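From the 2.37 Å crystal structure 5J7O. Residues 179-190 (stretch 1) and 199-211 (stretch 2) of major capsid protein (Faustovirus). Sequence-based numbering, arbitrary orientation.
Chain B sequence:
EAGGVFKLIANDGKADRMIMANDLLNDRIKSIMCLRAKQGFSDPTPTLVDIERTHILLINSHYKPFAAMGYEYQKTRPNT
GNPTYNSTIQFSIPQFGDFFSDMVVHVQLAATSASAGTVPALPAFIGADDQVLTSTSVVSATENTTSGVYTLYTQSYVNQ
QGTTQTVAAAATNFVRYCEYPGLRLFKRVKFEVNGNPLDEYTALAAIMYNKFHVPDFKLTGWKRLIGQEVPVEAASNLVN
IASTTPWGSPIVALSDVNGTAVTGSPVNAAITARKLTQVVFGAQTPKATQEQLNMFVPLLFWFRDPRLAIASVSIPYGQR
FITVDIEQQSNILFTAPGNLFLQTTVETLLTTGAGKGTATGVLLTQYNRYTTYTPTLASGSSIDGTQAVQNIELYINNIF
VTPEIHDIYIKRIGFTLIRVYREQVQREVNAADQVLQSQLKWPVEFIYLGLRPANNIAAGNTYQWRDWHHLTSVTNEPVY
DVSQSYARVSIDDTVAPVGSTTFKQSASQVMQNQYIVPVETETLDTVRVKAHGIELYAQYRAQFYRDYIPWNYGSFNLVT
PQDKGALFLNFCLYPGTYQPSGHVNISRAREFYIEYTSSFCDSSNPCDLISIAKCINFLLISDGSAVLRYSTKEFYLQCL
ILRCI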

# COMPACT_ATOMS: atom_id res chain seq x y z
N GLU B 179 -1.48 -4.61 -19.66
CA GLU B 179 -1.51 -4.86 -18.23
C GLU B 179 -2.05 -6.27 -17.97
O GLU B 179 -2.98 -6.73 -18.63
CB GLU B 179 -2.37 -3.82 -17.51
CG GLU B 179 -1.68 -2.48 -17.36
CD GLU B 179 -2.39 -1.56 -16.39
OE1 GLU B 179 -3.63 -1.64 -16.29
OE2 GLU B 179 -1.70 -0.77 -15.71
N TYR B 180 -1.42 -6.95 -17.02
CA TYR B 180 -1.73 -8.33 -16.68
C TYR B 180 -1.70 -9.23 -17.92
O TYR B 180 -2.71 -9.85 -18.27
CB TYR B 180 -3.08 -8.41 -15.98
CG TYR B 180 -3.12 -7.54 -14.75
CD1 TYR B 180 -2.49 -7.93 -13.58
CD2 TYR B 180 -3.76 -6.30 -14.77
CE1 TYR B 180 -2.51 -7.13 -12.45
CE2 TYR B 180 -3.79 -5.50 -13.64
CZ TYR B 180 -3.16 -5.92 -12.49
OH TYR B 180 -3.17 -5.13 -11.37
N PRO B 181 -0.54 -9.34 -18.59
CA PRO B 181 -0.49 -10.15 -19.82
C PRO B 181 -0.83 -11.61 -19.58
O PRO B 181 -1.44 -12.24 -20.44
CB PRO B 181 0.96 -9.97 -20.30
CG PRO B 181 1.52 -8.83 -19.50
CD PRO B 181 0.78 -8.83 -18.20
N GLY B 182 -0.44 -12.16 -18.43
CA GLY B 182 -0.74 -13.55 -18.16
C GLY B 182 -2.22 -13.81 -18.03
O GLY B 182 -2.68 -14.94 -18.23
N LEU B 183 -3.00 -12.78 -17.70
CA LEU B 183 -4.44 -12.96 -17.59
C LEU B 183 -5.12 -12.89 -18.95
O LEU B 183 -6.06 -13.65 -19.20
CB LEU B 183 -5.03 -11.92 -16.64
CG LEU B 183 -4.55 -12.00 -15.19
CD1 LEU B 183 -5.35 -11.06 -14.31
CD2 LEU B 183 -4.64 -13.43 -14.67
N ARG B 184 -4.66 -12.00 -19.83
CA ARG B 184 -5.27 -11.91 -21.15
C ARG B 184 -4.76 -12.99 -22.09
O ARG B 184 -5.48 -13.38 -23.02
CB ARG B 184 -5.01 -10.53 -21.77
CG ARG B 184 -6.05 -10.16 -22.82
CD ARG B 184 -5.75 -8.83 -23.50
NE ARG B 184 -6.92 -8.35 -24.23
CZ ARG B 184 -6.91 -7.34 -25.08
NH1 ARG B 184 -5.78 -6.69 -25.33
NH2 ARG B 184 -8.02 -6.97 -25.69
N LEU B 185 -3.54 -13.47 -21.87
CA LEU B 185 -2.93 -14.43 -22.80
C LEU B 185 -3.79 -15.67 -22.96
O LEU B 185 -3.89 -16.23 -24.06
CB LEU B 185 -1.53 -14.81 -22.31
CG LEU B 185 -0.76 -15.76 -23.23
CD1 LEU B 185 -0.39 -15.06 -24.52
CD2 LEU B 185 0.47 -16.30 -22.53
N PHE B 186 -4.43 -16.12 -21.88
CA PHE B 186 -5.26 -17.32 -21.91
C PHE B 186 -6.70 -16.89 -22.20
O PHE B 186 -7.43 -16.49 -21.29
CB PHE B 186 -5.16 -18.09 -20.60
CG PHE B 186 -3.82 -18.74 -20.38
CD1 PHE B 186 -2.82 -18.66 -21.34
CD2 PHE B 186 -3.56 -19.44 -19.21
CE1 PHE B 186 -1.59 -19.26 -21.13
CE2 PHE B 186 -2.34 -20.04 -19.00
CZ PHE B 186 -1.35 -19.95 -19.96
N LYS B 187 -7.09 -16.95 -23.48
CA LYS B 187 -8.48 -16.70 -23.84
C LYS B 187 -9.41 -17.66 -23.12
O LYS B 187 -10.37 -17.24 -22.45
CB LYS B 187 -8.67 -16.82 -25.35
CG LYS B 187 -8.11 -15.67 -26.16
CD LYS B 187 -8.42 -15.87 -27.63
CE LYS B 187 -9.90 -16.14 -27.85
NZ LYS B 187 -10.21 -16.51 -29.26
N ARG B 188 -9.15 -18.96 -23.24
CA ARG B 188 -9.92 -19.99 -22.57
C ARG B 188 -8.98 -21.01 -21.96
O ARG B 188 -7.89 -21.27 -22.49
CB ARG B 188 -10.90 -20.69 -23.53
CG ARG B 188 -11.60 -19.75 -24.51
CD ARG B 188 -12.84 -20.39 -25.12
NE ARG B 188 -13.98 -20.31 -24.22
CZ ARG B 188 -14.84 -19.29 -24.18
NH1 ARG B 188 -14.67 -18.26 -24.99
NH2 ARG B 188 -15.85 -19.31 -23.33
N VAL B 189 -9.39 -21.57 -20.82
CA VAL B 189 -8.64 -22.60 -20.12
C VAL B 189 -9.61 -23.72 -19.78
O VAL B 189 -10.62 -23.49 -19.10
CB VAL B 189 -7.97 -22.06 -18.84
CG1 VAL B 189 -7.21 -23.17 -18.13
CG2 VAL B 189 -7.04 -20.90 -19.17
N LYS B 190 -9.31 -24.93 -20.25
CA LYS B 190 -10.24 -26.05 -20.17
C LYS B 190 -9.64 -27.21 -19.38
O LYS B 190 -8.47 -27.56 -19.56
CB LYS B 190 -10.64 -26.54 -21.56
CG LYS B 190 -11.62 -25.64 -22.29
CD LYS B 190 -11.73 -26.03 -23.76
CE LYS B 190 -11.98 -27.52 -23.93
NZ LYS B 190 -11.97 -27.92 -25.36
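Stretch 2, residues 199-211: DEYTALAAIMYNK

Stretch 2 of the Faustovirus major capsid protein enters as an extended strand from Asp199 and leads into a helix, with Thr202 as its N-cap, that runs from Ala203 through Lys211 and beyond. It lies on stretch 1 in the reverse order of elements: its strand pairs with the strand that includes Val189 and Lys190, and its helix runs back along the short helix that begins at Pro181. The two strands are antiparallel, their directions 166° apart and their axes 4.8 Å apart at closest approach. The helices are also roughly antiparallel, at 151°, with axes approaching to 8.6 Å, and Ala203 and Ala206 point toward stretch 1 at the contact.

Backbone pairing fixes the register. Val189 and Tyr201 form an antiparallel hydrogen-bonded pair: Val189 N donates to Tyr201 O at 3.0 Å, and Tyr201 N returns a bond to Val189 O at 3.2 Å. Lys190 and Glu200 follow as a non-hydrogen-bonded pair, their CA atoms 4.5 Å apart. CA-H...O contacts accompany these bonds, Glu200 CA lying 3.1 Å from Val189 O and Arg188 CA 3.5 Å from Tyr201 O. Where stretch 1 turns its corner, Lys187 O meets the start of the second helix: it accepts a weak bond from Ala203 N at 3.4 Å and lies 3.1 Å from Thr202 CA.

The helix of stretch 2 begins with backbone angles near -64/-26 at Ala203. Thr202 is its N-cap, with chi1 in the p rotamer; its OG1 accepts a weak capping bond from Leu204 N at 3.1 Å. Successive bonds, such as Ala206 N to Thr202 O at 3.1 Å and Asn210 N to Ala206 O at 2.9 Å, carry the helix onward and place Ala203, Ala206 and Asn210 toward stretch 1.

Apolar packing between the helices centres on Leu183, which has the largest covered area of any residue here. Its CD2 lies 3.8 Å from Ala206 CB, while its CD1 reaches 3.6 Å from Asn210 CB and 4.4 Å from Ile207 CG2. Ala203 sits close to the backbone of stretch 1, its CB 3.2 Å from Leu183 O and 4.1 Å from Arg184 CA. Farther along, Tyr180 turns its ring to the amide of Asn210: ND2 sits over one ring face, and OD1 is 3.5 Å from Tyr180 CE1.

On the sheet, Val189 and Tyr201 share one face. Val189 CB lies over the Tyr201 ring, 4.1 Å from the ring centroid and 20° off the normal, a CH-pi contact in which CB is 3.8 Å from Tyr201 CZ.

Arg188, Lys190, Glu200 and Thr202 point to the other face. Thr202 CG2 lies over one face of the Arg188 guanidinium, 3.5 Å from Arg188 NH2, whereas Glu200 OE1 is at its edge, 4.1 Å from Arg188 NE: opposite charges near each other, but beyond salt-bridge range. Glu200 OE1 is also 3.9 Å from Lys190 CG.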

# COMPACT_ATOMS: atom_id res chain seq x y z
N ASP B 199 -14.69 -28.24 -16.62
CA ASP B 199 -14.73 -26.87 -16.12
C ASP B 199 -13.85 -26.01 -17.01
O ASP B 199 -12.86 -26.48 -17.57
CB ASP B 199 -14.26 -26.78 -14.66
CG ASP B 199 -14.53 -25.41 -14.06
OD1 ASP B 199 -15.49 -24.75 -14.49
OD2 ASP B 199 -13.77 -25.00 -13.15
N GLU B 200 -14.23 -24.74 -17.14
CA GLU B 200 -13.52 -23.83 -18.02
C GLU B 200 -13.80 -22.40 -17.60
O GLU B 200 -14.86 -22.10 -17.04
CB GLU B 200 -13.92 -24.04 -19.48
CG GLU B 200 -15.42 -24.04 -19.71
CD GLU B 200 -15.79 -24.03 -21.18
OE1 GLU B 200 -14.96 -23.58 -22.00
OE2 GLU B 200 -16.90 -24.48 -21.51
N TYR B 201 -12.84 -21.52 -17.87
CA TYR B 201 -13.01 -20.09 -17.61
C TYR B 201 -12.24 -19.32 -18.67
O TYR B 201 -11.43 -19.88 -19.42
CB TYR B 201 -12.54 -19.72 -16.20
CG TYR B 201 -11.07 -19.98 -15.92
CD1 TYR B 201 -10.10 -19.05 -16.26
CD2 TYR B 201 -10.67 -21.16 -15.31
CE1 TYR B 201 -8.77 -19.28 -16.01
CE2 TYR B 201 -9.33 -21.40 -15.05
CZ TYR B 201 -8.39 -20.46 -15.40
OH TYR B 201 -7.05 -20.70 -15.14
N THR B 202 -12.49 -18.01 -18.73
CA THR B 202 -11.87 -17.14 -19.71
C THR B 202 -10.99 -16.11 -19.00
O THR B 202 -10.79 -16.16 -17.78
CB THR B 202 -12.94 -16.44 -20.56
OG1 THR B 202 -13.68 -15.53 -19.74
CG2 THR B 202 -13.89 -17.45 -21.17
N ALA B 203 -10.45 -15.18 -19.79
CA ALA B 203 -9.74 -14.05 -19.20
C ALA B 203 -10.67 -13.18 -18.37
O ALA B 203 -10.23 -12.49 -17.45
CB ALA B 203 -9.08 -13.21 -20.30
N LEU B 204 -11.97 -13.20 -18.69
CA LEU B 204 -12.94 -12.45 -17.90
C LEU B 204 -13.02 -12.99 -16.47
O LEU B 204 -13.09 -12.21 -15.52
CB LEU B 204 -14.31 -12.50 -18.57
CG LEU B 204 -14.35 -11.83 -19.94
CD1 LEU B 204 -15.72 -11.94 -20.56
CD2 LEU B 204 -13.94 -10.38 -19.80
N ALA B 205 -13.01 -14.31 -16.31
CA ALA B 205 -12.95 -14.88 -14.97
C ALA B 205 -11.61 -14.58 -14.31
O ALA B 205 -11.55 -14.36 -13.09
CB ALA B 205 -13.21 -16.38 -15.02
N ALA B 206 -10.54 -14.56 -15.09
CA ALA B 206 -9.22 -14.29 -14.54
C ALA B 206 -9.12 -12.87 -13.99
O ALA B 206 -8.50 -12.64 -12.95
CB ALA B 206 -8.14 -14.53 -15.59
N ILE B 207 -9.72 -11.90 -14.68
CA ILE B 207 -9.67 -10.53 -14.18
C ILE B 207 -10.63 -10.34 -13.01
O ILE B 207 -10.40 -9.49 -12.15
CB ILE B 207 -9.94 -9.51 -15.30
CG1 ILE B 207 -11.38 -9.61 -15.80
CG2 ILE B 207 -8.97 -9.71 -16.44
CD1 ILE B 207 -11.77 -8.51 -16.77
N MET B 208 -11.71 -11.13 -12.95
CA MET B 208 -12.56 -11.10 -11.76
C MET B 208 -11.81 -11.61 -10.54
O MET B 208 -11.93 -11.05 -9.45
CB MET B 208 -13.83 -11.92 -11.99
CG MET B 208 -14.78 -11.33 -13.02
SD MET B 208 -15.33 -9.67 -12.59
CE MET B 208 -16.58 -9.40 -13.85
N TYR B 209 -11.02 -12.67 -10.72
CA TYR B 209 -10.17 -13.16 -9.63
C TYR B 209 -9.11 -12.13 -9.27
O TYR B 209 -8.81 -11.93 -8.08
CB TYR B 209 -9.53 -14.49 -10.03
CG TYR B 209 -8.72 -15.14 -8.93
CD1 TYR B 209 -7.40 -14.76 -8.69
CD2 TYR B 209 -9.26 -16.15 -8.15
CE1 TYR B 209 -6.66 -15.36 -7.69
CE2 TYR B 209 -8.52 -16.75 -7.15
CZ TYR B 209 -7.22 -16.35 -6.92
OH TYR B 209 -6.48 -16.95 -5.93
N ASN B 210 -8.51 -11.49 -10.27
CA ASN B 210 -7.51 -10.46 -10.01
C ASN B 210 -8.07 -9.33 -9.16
O ASN B 210 -7.35 -8.72 -8.36
CB ASN B 210 -6.97 -9.92 -11.34
CG ASN B 210 -5.97 -8.79 -11.16
OD1 ASN B 210 -4.85 -9.01 -10.70
ND2 ASN B 210 -6.37 -7.58 -11.54
N LYS B 211 -9.37 -9.05 -9.30
CA LYS B 211 -9.97 -7.93 -8.58
C LYS B 211 -10.45 -8.32 -7.18
O LYS B 211 -10.42 -7.48 -6.27
CB LYS B 211 -11.14 -7.35 -9.38
CG LYS B 211 -10.78 -6.79 -10.75
CD LYS B 211 -12.03 -6.50 -11.57
CE LYS B 211 -11.72 -6.34 -13.06
NZ LYS B 211 -10.87 -5.15 -13.35